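Local coordinates for invasion protein InvA (Salmonella enterica, PDB 2X49) that acts in the inner membrane as an export-apparatus component of the type III secretion system, involved in invasion of intestinal epithelial cells, at residues 262-267 with 303-308; 271-276 with 308-313; 288-293 with 328-333. All coordinates share one frame; numbering follows the deposited sequence.

Contact 1 of 3, residues 262-267 with 303-308; sequences LSLDPE and KKMIEG
At the entry to helix 266-280, Leu262 and Leu264 hold the tip of Met305 of helix 299-306. The touching is done by one atom on the methionine side: CE lies 3.9 Å from CD2 of Leu262 and 4.1 Å from CD1 of Leu264. Those two leucine methyls are themselves only 4.3 Å apart (Leu262 CD2 to Leu264 CD1), so CE forms a small triangle with them. Both leucines meet Met305 crosswise, at about a right angle. The approach depends on the methionine torsions: CG stands opposite the backbone N (chi1 155°), and the bend at chi3 (-59°) turns CE toward the leucine pair. No hydrogen bond links the two segments, and the 90 Å² buried between them is apolar packing near the surface.

The fold explains why the segments meet here. In this C-terminal domain of InvA, helices 266-280 and 299-306 lie alongside a parallel four-stranded sheet, and the segment 262-267 runs from the end of strand 260-262 into the first of them. Ile249 of helix 243-252 touches both Leu262 and Met305, while Leu272 and Met273 also pack on the methionine, so the small cluster draws on three helices. Asp265 is the N-cap of helix 266-280, with Pro266 following in the first turn. Asp265 OD2 accepts from Glu267 N at 2.8 Å, the donor standing above the carboxylate plane, in the manner of an Asx turn.

Contact 2 of 3, residues 271-276 with 308-313; sequences NLMDLI and GRFPDL. With CA (calcium ion), chain F.
Met273, on helix 266-280, reaches the loop that joins helix 299-306 to strand 314-317, the return limb of a beta-alpha-beta crossover in the parallel sheet. Its chain curls twice in the same sense (chi2 -59°, chi3 -63°), which brings CE toward the loop although the bond from CA to CB does not head there. The S-methyl then sits 3.9 Å from CB of Arg309 and 4.1 Å from CE2 of Phe310, approaching the ring obliquely. In both pairs the side chains slide past each other in opposite directions. The sulfur end is backed by Met305 and Ile306 of helix 299-306.

Arg309 takes a different course. Its CG is set opposite the backbone N (chi1 -168°), and from there the chain runs extended to NE. On the way out CG passes over one face of Phe310, 3.6 Å above the ring plane and offset toward the rim. The aliphatic part of the arginine thus packs on the aromatic ring, while the guanidinium lies farther along, beside helix 266-280. Thr277 and Leu280 of that helix also touch the ring. Phe310 also begins a type I turn to Leu313, where Leu313 N bonds to Phe310 O.

The polar link is indirect. Arg309 NH1 and Asp274 OD1 are 4.6 Å apart, too far for a salt bridge, and one water spans them. It is met at the edge of the guanidinium, in its plane. The two carboxylate oxygens of Asp274 divide their work: OD1 receives a hydrogen bond from this water at 3.1 Å, whereas OD2 binds a calcium ion at a rather long 2.8 Å, with OD1 4.0 Å from the metal.

Contact 3 of 3, residues 288-293 with 328-333; sequences KDLVLL and NVIKTI
Lys288 NZ, two residues before the apolar contact made by Leu290, is held by several groups: Asp289 OD2 at 3.3 Å, a weak hydrogen bond within a salt bridge, together with Glu128 and His131. Asp289 in turn pairs with Arg79 and Arg123, so a charged network marks the approach to strand 291-294 of the four-stranded parallel sheet. The contact itself joins Leu290 and Leu292, in the region of this strand, to Ile330 of strand 327-332 at the sheet's edge and to the C-terminal Ile333. Strand 236-240 runs between them, which is why the two segments share no hydrogen bond and meet through side chains alone.

Leu290 and Ile330 reach toward each other tip to tip. CD1 of Ile330 is 3.5 Å from CD2 of Leu290 and 4.1 Å from its CD1, meeting mainly the CD2 methyl. Ile330 has CG1 between its backbone N and carbonyl carbon (chi1 71°), and the extended chi2 (176°) carries CD1 outward from CG1 to the leucine.

The second pair meets crosswise instead. Leu292 and Ile333 stand at about a right angle, and both touch Val239 of the intervening strand; Ile302 and Ile306 of helix 299-306 also pack on Leu292. Packing is tight here: Leu292 CD1 and Ile333 CD1 are 3.4 Å apart, closer than usual van der Waals contact.

Overall arrangement
The apolar parts of the three contacts adjoin one another where helices 266-280 and 299-306 pack beside each other and on the parallel sheet. Contacts 1 and 2 have centres about 9 Å apart; their segments overlap at Gly308 and both include part of helix 266-280. Met305 CG lies 3.6 Å from Met273 SD, so the two methionines pack on each other. Contact 3 is farther off, its centre about 14 Å from that of contact 2 and about 20 Å from that of contact 1. Leu313 CD1 nevertheless comes within 4.0 Å of Leu290 CB, and Ile306 CD1 within 4.0 Å of Leu292 CD2. The calcium ion bound by Asp274 OD2 is about 13 Å from the nearest side-chain atoms of Met305.

Contact 1 of 3, residues 262-267 with 303-308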
loop_
_atom_site.group_PDB
_atom_site.type_symbol
_atom_site.label_atom_id
_atom_site.label_comp_id
_atom_site.label_asym_id
_atom_site.label_seq_id
_atom_site.Cartn_x
_atom_site.Cartn_y
_atom_site.Cartn_z
ATOM N N LEU A 262 -2.654 -12.074 -18.906
ATOM C CA LEU A 262 -4.113 -12.096 -18.882
ATOM C C LEU A 262 -4.635 -11.522 -20.169
ATOM O O LEU A 262 -4.319 -10.401 -20.539
ATOM C CB LEU A 262 -4.681 -11.283 -17.734
ATOM C CG LEU A 262 -6.193 -11.330 -17.562
ATOM C CD1 LEU A 262 -6.684 -12.739 -17.213
ATOM C CD2 LEU A 262 -6.612 -10.351 -16.450
ATOM N N SER A 263 -5.457 -12.318 -20.825
ATOM C CA SER A 263 -6.030 -11.938 -22.137
ATOM C C SER A 263 -7.555 -12.070 -22.146
ATOM O O SER A 263 -8.101 -13.127 -22.421
ATOM C CB SER A 263 -5.370 -12.778 -23.239
ATOM O OG SER A 263 -5.816 -12.411 -24.536
ATOM N N LEU A 264 -8.203 -10.947 -21.857
ATOM C CA LEU A 264 -9.670 -10.843 -21.806
ATOM C C LEU A 264 -10.146 -9.853 -22.835
ATOM O O LEU A 264 -9.527 -8.806 -23.004
ATOM C CB LEU A 264 -10.161 -10.400 -20.436
ATOM C CG LEU A 264 -10.102 -11.413 -19.284
ATOM C CD1 LEU A 264 -10.634 -10.685 -18.046
ATOM C CD2 LEU A 264 -10.891 -12.652 -19.598
ATOM N N ASP A 265 -11.259 -10.183 -23.480
ATOM C CA ASP A 265 -11.883 -9.233 -24.433
ATOM C C ASP A 265 -12.119 -7.881 -23.715
ATOM O O ASP A 265 -12.462 -7.846 -22.537
ATOM C CB ASP A 265 -13.187 -9.817 -25.041
ATOM C CG ASP A 265 -13.858 -8.878 -26.042
ATOM O OD1 ASP A 265 -13.610 -9.009 -27.272
ATOM O OD2 ASP A 265 -14.651 -8.012 -25.588
ATOM N N PRO A 266 -11.872 -6.751 -24.406
ATOM C CA PRO A 266 -12.089 -5.503 -23.692
ATOM C C PRO A 266 -13.482 -5.352 -23.085
ATOM O O PRO A 266 -13.618 -4.814 -22.002
ATOM C CB PRO A 266 -11.828 -4.458 -24.784
ATOM C CG PRO A 266 -10.694 -5.105 -25.557
ATOM C CD PRO A 266 -11.118 -6.544 -25.665
ATOM N N GLU A 267 -14.494 -5.842 -23.780
ATOM C CA GLU A 267 -15.875 -5.685 -23.271
ATOM C C GLU A 267 -16.042 -6.520 -22.016
ATOM O O GLU A 267 -16.695 -6.135 -21.036
ATOM C CB GLU A 267 -16.876 -6.091 -24.332
ATOM C CG GLU A 267 -18.304 -5.938 -23.937
ATOM C CD GLU A 267 -19.209 -6.154 -25.132
ATOM O OE1 GLU A 267 -19.013 -7.152 -25.868
ATOM O OE2 GLU A 267 -20.098 -5.309 -25.373
ATOM N N LYS A 303 -4.774 -7.963 -9.281
ATOM C CA LYS A 303 -4.122 -6.678 -8.896
ATOM C C LYS A 303 -3.972 -5.778 -10.131
ATOM O O LYS A 303 -4.451 -4.644 -10.149
ATOM C CB LYS A 303 -2.804 -6.838 -8.128
ATOM C CG LYS A 303 -1.981 -5.545 -8.011
ATOM C CD LYS A 303 -2.570 -4.544 -6.999
ATOM C CE LYS A 303 -1.771 -3.244 -6.955
ATOM N NZ LYS A 303 -2.396 -2.168 -6.174
ATOM N N LYS A 304 -3.457 -6.337 -11.213
ATOM C CA LYS A 304 -3.258 -5.548 -12.450
ATOM C C LYS A 304 -4.565 -5.053 -13.024
ATOM O O LYS A 304 -4.672 -3.925 -13.528
ATOM C CB LYS A 304 -2.468 -6.330 -13.515
ATOM C CG LYS A 304 -2.012 -5.502 -14.736
ATOM C CD LYS A 304 -0.946 -6.231 -15.555
ATOM C CE LYS A 304 -0.100 -5.268 -16.401
ATOM N NZ LYS A 304 -0.442 -5.336 -17.859
ATOM N N MET A 305 -5.587 -5.886 -12.905
ATOM C CA MET A 305 -6.877 -5.544 -13.454
ATOM C C MET A 305 -7.561 -4.379 -12.717
ATOM O O MET A 305 -8.096 -3.457 -13.344
ATOM C CB MET A 305 -7.766 -6.798 -13.513
ATOM C CG MET A 305 -9.187 -6.493 -13.488
ATOM S SD MET A 305 -9.991 -7.757 -14.472
ATOM C CE MET A 305 -9.128 -7.462 -16.004
ATOM N N ILE A 306 -7.471 -4.384 -11.403
ATOM C CA ILE A 306 -8.278 -3.438 -10.583
ATOM C C ILE A 306 -7.573 -2.157 -10.219
ATOM O O ILE A 306 -8.208 -1.206 -9.753
ATOM C CB ILE A 306 -8.783 -4.069 -9.250
ATOM C CG1 ILE A 306 -7.630 -4.277 -8.281
ATOM C CG2 ILE A 306 -9.619 -5.302 -9.525
ATOM C CD1 ILE A 306 -8.064 -4.679 -6.851
ATOM N N GLU A 307 -6.288 -2.115 -10.483
ATOM C CA GLU A 307 -5.441 -1.029 -9.900
ATOM C C GLU A 307 -5.629 0.329 -10.540
ATOM O O GLU A 307 -5.311 1.341 -9.951
ATOM C CB GLU A 307 -3.957 -1.365 -9.891
ATOM C CG GLU A 307 -3.341 -1.414 -11.230
ATOM C CD GLU A 307 -1.878 -1.813 -11.177
ATOM O OE1 GLU A 307 -1.388 -2.070 -10.069
ATOM O OE2 GLU A 307 -1.230 -1.878 -12.252
ATOM N N GLY A 308 -6.227 0.310 -11.707
ATOM C CA GLY A 308 -6.552 1.527 -12.421
ATOM C C GLY A 308 -7.618 2.324 -11.702
ATOM O O GLY A 308 -7.481 3.531 -11.466
#

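Contact 2 of 3, residues 271-276 with 308-313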
loop_
_atom_site.group_PDB
_atom_site.type_symbol
_atom_site.label_atom_id
_atom_site.label_comp_id
_atom_site.label_asym_id
_atom_site.label_seq_id
_atom_site.Cartn_x
_atom_site.Cartn_y
_atom_site.Cartn_z
ATOM N N ASN A 271 -16.786 -5.455 -18.173
ATOM C CA ASN A 271 -18.003 -6.006 -17.497
ATOM C C ASN A 271 -17.593 -6.584 -16.139
ATOM O O ASN A 271 -18.273 -6.422 -15.123
ATOM C CB ASN A 271 -18.787 -6.995 -18.359
ATOM C CG ASN A 271 -19.555 -6.281 -19.418
ATOM O OD1 ASN A 271 -19.818 -5.081 -19.276
ATOM N ND2 ASN A 271 -19.916 -6.968 -20.476
ATOM N N LEU A 272 -16.427 -7.198 -16.116
ATOM C CA LEU A 272 -15.894 -7.748 -14.857
ATOM C C LEU A 272 -15.539 -6.630 -13.859
ATOM O O LEU A 272 -15.759 -6.732 -12.647
ATOM C CB LEU A 272 -14.698 -8.677 -15.129
ATOM C CG LEU A 272 -14.123 -9.274 -13.865
ATOM C CD1 LEU A 272 -15.233 -10.090 -13.179
ATOM C CD2 LEU A 272 -12.889 -10.144 -14.190
ATOM N N MET A 273 -14.972 -5.559 -14.384
ATOM C CA MET A 273 -14.668 -4.381 -13.566
ATOM C C MET A 273 -15.943 -3.734 -13.005
ATOM O O MET A 273 -15.965 -3.270 -11.867
ATOM C CB MET A 273 -13.814 -3.346 -14.287
ATOM C CG MET A 273 -12.356 -3.718 -14.352
ATOM S SD MET A 273 -11.616 -3.940 -12.731
ATOM C CE MET A 273 -11.781 -2.284 -12.055
ATOM N N ASP A 274 -16.981 -3.730 -13.796
ATOM C CA ASP A 274 -18.286 -3.152 -13.355
ATOM C C ASP A 274 -18.825 -3.991 -12.181
ATOM O O ASP A 274 -19.418 -3.473 -11.215
ATOM C CB ASP A 274 -19.285 -2.995 -14.505
ATOM C CG ASP A 274 -18.898 -1.850 -15.444
ATOM O OD1 ASP A 274 -18.126 -0.955 -15.010
ATOM O OD2 ASP A 274 -19.361 -1.828 -16.613
ATOM N N LEU A 275 -18.608 -5.301 -12.270
ATOM C CA LEU A 275 -19.076 -6.232 -11.202
ATOM C C LEU A 275 -18.276 -5.999 -9.900
ATOM O O LEU A 275 -18.803 -5.964 -8.806
ATOM C CB LEU A 275 -18.958 -7.701 -11.645
ATOM C CG LEU A 275 -19.186 -8.705 -10.527
ATOM C CD1 LEU A 275 -20.657 -8.674 -10.058
ATOM C CD2 LEU A 275 -18.796 -10.117 -11.016
ATOM N N ILE A 276 -16.963 -5.838 -10.036
ATOM C CA ILE A 276 -16.073 -5.644 -8.885
ATOM C C ILE A 276 -16.481 -4.294 -8.238
ATOM O O ILE A 276 -16.684 -4.177 -7.024
ATOM C CB ILE A 276 -14.555 -5.717 -9.272
ATOM C CG1 ILE A 276 -14.154 -7.127 -9.745
ATOM C CG2 ILE A 276 -13.668 -5.223 -8.118
ATOM C CD1 ILE A 276 -12.822 -7.087 -10.475
ATOM N N GLY A 308 -6.227 0.310 -11.707
ATOM C CA GLY A 308 -6.552 1.527 -12.421
ATOM C C GLY A 308 -7.618 2.324 -11.702
ATOM O O GLY A 308 -7.481 3.531 -11.466
ATOM N N ARG A 309 -8.665 1.600 -11.348
ATOM C CA ARG A 309 -9.823 2.175 -10.670
ATOM C C ARG A 309 -9.713 2.245 -9.184
ATOM O O ARG A 309 -10.179 3.215 -8.569
ATOM C CB ARG A 309 -11.137 1.462 -10.998
ATOM C CG ARG A 309 -12.334 2.260 -10.512
ATOM C CD ARG A 309 -13.698 1.918 -11.175
ATOM N NE ARG A 309 -14.766 2.770 -10.645
ATOM C CZ ARG A 309 -15.986 2.877 -11.151
ATOM N NH1 ARG A 309 -16.337 2.176 -12.208
ATOM N NH2 ARG A 309 -16.870 3.694 -10.602
ATOM N N PHE A 310 -9.037 1.242 -8.653
ATOM C CA PHE A 310 -8.890 0.993 -7.197
ATOM C C PHE A 310 -7.442 0.858 -6.764
ATOM O O PHE A 310 -7.038 -0.211 -6.341
ATOM C CB PHE A 310 -9.669 -0.239 -6.783
ATOM C CG PHE A 310 -11.110 -0.139 -7.120
ATOM C CD1 PHE A 310 -11.903 0.829 -6.521
ATOM C CD2 PHE A 310 -11.681 -0.936 -8.087
ATOM C CE1 PHE A 310 -13.238 1.003 -6.877
ATOM C CE2 PHE A 310 -13.036 -0.778 -8.435
ATOM C CZ PHE A 310 -13.818 0.195 -7.827
ATOM N N PRO A 311 -6.674 1.953 -6.863
ATOM C CA PRO A 311 -5.235 1.876 -6.707
ATOM C C PRO A 311 -4.757 1.532 -5.294
ATOM O O PRO A 311 -3.633 1.070 -5.126
ATOM C CB PRO A 311 -4.759 3.276 -7.124
ATOM C CG PRO A 311 -5.951 4.167 -6.954
ATOM C CD PRO A 311 -7.129 3.271 -7.299
ATOM N N ASP A 312 -5.636 1.717 -4.338
ATOM C CA ASP A 312 -5.274 1.582 -2.931
ATOM C C ASP A 312 -5.741 0.291 -2.335
ATOM O O ASP A 312 -5.552 0.057 -1.145
ATOM C CB ASP A 312 -5.855 2.768 -2.140
ATOM C CG ASP A 312 -5.269 4.100 -2.597
ATOM O OD1 ASP A 312 -4.103 4.138 -3.061
ATOM O OD2 ASP A 312 -5.978 5.107 -2.508
ATOM N N LEU A 313 -6.279 -0.566 -3.186
ATOM C CA LEU A 313 -6.766 -1.899 -2.708
ATOM C C LEU A 313 -5.761 -2.997 -3.016
ATOM O O LEU A 313 -5.676 -3.470 -4.144
ATOM C CB LEU A 313 -8.143 -2.237 -3.322
ATOM C CG LEU A 313 -8.836 -3.514 -2.878
ATOM C CD1 LEU A 313 -8.927 -3.614 -1.349
ATOM C CD2 LEU A 313 -10.234 -3.532 -3.502
HETATM CA CA CA F . -19.094 -0.052 -18.761
HETATM O O HOH W 1 -15.422 -0.242 -13.595
#

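Contact 3 of 3, residues 288-293 with 328-333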
loop_
_atom_site.group_PDB
_atom_site.type_symbol
_atom_site.label_atom_id
_atom_site.label_comp_id
_atom_site.label_asym_id
_atom_site.label_seq_id
_atom_site.Cartn_x
_atom_site.Cartn_y
_atom_site.Cartn_z
ATOM N N LYS A 288 -7.832 1.416 1.586
ATOM C CA LYS A 288 -6.431 1.297 2.051
ATOM C C LYS A 288 -6.328 0.465 3.300
ATOM O O LYS A 288 -5.249 0.019 3.654
ATOM C CB LYS A 288 -5.733 2.630 2.316
ATOM C CG LYS A 288 -6.373 3.475 3.321
ATOM C CD LYS A 288 -5.578 4.789 3.570
ATOM C CE LYS A 288 -6.217 5.620 4.660
ATOM N NZ LYS A 288 -5.937 4.966 5.967
ATOM N N ASP A 289 -7.468 0.251 3.947
ATOM C CA ASP A 289 -7.541 -0.453 5.256
ATOM C C ASP A 289 -8.037 -1.882 5.119
ATOM O O ASP A 289 -8.287 -2.615 6.125
ATOM C CB ASP A 289 -8.405 0.345 6.249
ATOM C CG ASP A 289 -7.749 1.694 6.647
ATOM O OD1 ASP A 289 -6.609 1.701 7.176
ATOM O OD2 ASP A 289 -8.380 2.759 6.436
ATOM N N LEU A 290 -8.216 -2.263 3.880
ATOM C CA LEU A 290 -8.654 -3.619 3.462
ATOM C C LEU A 290 -7.609 -4.330 2.665
ATOM O O LEU A 290 -6.707 -3.723 2.141
ATOM C CB LEU A 290 -9.905 -3.524 2.580
ATOM C CG LEU A 290 -11.195 -3.062 3.249
ATOM C CD1 LEU A 290 -12.372 -2.821 2.271
ATOM C CD2 LEU A 290 -11.646 -3.973 4.407
ATOM N N VAL A 291 -7.794 -5.638 2.542
ATOM C CA VAL A 291 -7.122 -6.382 1.466
ATOM C C VAL A 291 -8.119 -7.257 0.772
ATOM O O VAL A 291 -9.117 -7.713 1.350
ATOM C CB VAL A 291 -5.926 -7.224 1.968
ATOM C CG1 VAL A 291 -4.787 -6.278 2.509
ATOM C CG2 VAL A 291 -6.376 -8.247 3.009
ATOM N N LEU A 292 -7.848 -7.514 -0.499
ATOM C CA LEU A 292 -8.623 -8.501 -1.252
ATOM C C LEU A 292 -7.866 -9.827 -1.182
ATOM O O LEU A 292 -6.715 -9.825 -1.354
ATOM C CB LEU A 292 -8.767 -8.055 -2.699
ATOM C CG LEU A 292 -9.776 -8.664 -3.605
ATOM C CD1 LEU A 292 -11.189 -8.722 -2.978
ATOM C CD2 LEU A 292 -9.741 -7.737 -4.822
ATOM N N LEU A 293 -8.568 -10.902 -0.875
ATOM C CA LEU A 293 -7.967 -12.251 -0.721
ATOM C C LEU A 293 -8.353 -13.133 -1.875
ATOM O O LEU A 293 -9.513 -13.277 -2.203
ATOM C CB LEU A 293 -8.472 -12.927 0.566
ATOM C CG LEU A 293 -8.160 -12.241 1.882
ATOM C CD1 LEU A 293 -8.717 -13.069 3.079
ATOM C CD2 LEU A 293 -6.663 -12.006 1.982
ATOM N N ASN A 328 -11.074 -10.858 9.553
ATOM C CA ASN A 328 -12.464 -10.461 9.435
ATOM C C ASN A 328 -12.807 -10.240 7.977
ATOM O O ASN A 328 -12.457 -9.225 7.397
ATOM C CB ASN A 328 -12.679 -9.154 10.204
ATOM C CG ASN A 328 -14.090 -8.625 10.081
ATOM O OD1 ASN A 328 -14.996 -9.341 9.666
ATOM N ND2 ASN A 328 -14.290 -7.369 10.463
ATOM N N VAL A 329 -13.507 -11.200 7.394
ATOM C CA VAL A 329 -13.997 -11.059 6.010
ATOM C C VAL A 329 -15.327 -10.322 6.016
ATOM O O VAL A 329 -16.315 -10.839 6.489
ATOM C CB VAL A 329 -14.200 -12.433 5.304
ATOM C CG1 VAL A 329 -14.848 -12.222 3.937
ATOM C CG2 VAL A 329 -12.887 -13.166 5.155
ATOM N N ILE A 330 -15.302 -9.085 5.530
ATOM C CA ILE A 330 -16.495 -8.183 5.586
ATOM C C ILE A 330 -17.433 -8.278 4.380
ATOM O O ILE A 330 -18.558 -7.789 4.388
ATOM C CB ILE A 330 -16.098 -6.713 5.833
ATOM C CG1 ILE A 330 -15.417 -6.100 4.615
ATOM C CG2 ILE A 330 -15.241 -6.591 7.095
ATOM C CD1 ILE A 330 -15.097 -4.597 4.807
ATOM N N LYS A 331 -16.963 -8.991 3.378
ATOM C CA LYS A 331 -17.641 -9.046 2.084
ATOM C C LYS A 331 -16.980 -10.008 1.110
ATOM O O LYS A 331 -15.775 -10.190 1.137
ATOM C CB LYS A 331 -17.701 -7.630 1.445
ATOM C CG LYS A 331 -18.656 -7.608 0.289
ATOM C CD LYS A 331 -19.623 -6.504 0.373
ATOM C CE LYS A 331 -20.658 -6.656 -0.674
ATOM N NZ LYS A 331 -21.104 -5.318 -1.059
ATOM N N THR A 332 -17.812 -10.580 0.248
ATOM C CA THR A 332 -17.333 -11.404 -0.901
ATOM C C THR A 332 -17.700 -10.770 -2.240
ATOM O O THR A 332 -18.798 -10.279 -2.435
ATOM C CB THR A 332 -17.912 -12.847 -0.835
ATOM O OG1 THR A 332 -17.451 -13.498 0.351
ATOM C CG2 THR A 332 -17.444 -13.686 -2.033
ATOM N N ILE A 333 -16.730 -10.741 -3.145
ATOM C CA ILE A 333 -16.963 -10.236 -4.519
ATOM C C ILE A 333 -17.566 -11.300 -5.445
ATOM O O ILE A 333 -16.966 -12.353 -5.677
ATOM C CB ILE A 333 -15.701 -9.645 -5.153
ATOM C CG1 ILE A 333 -15.361 -8.342 -4.436
ATOM C CG2 ILE A 333 -15.946 -9.390 -6.643
ATOM C CD1 ILE A 333 -13.999 -7.805 -4.709
#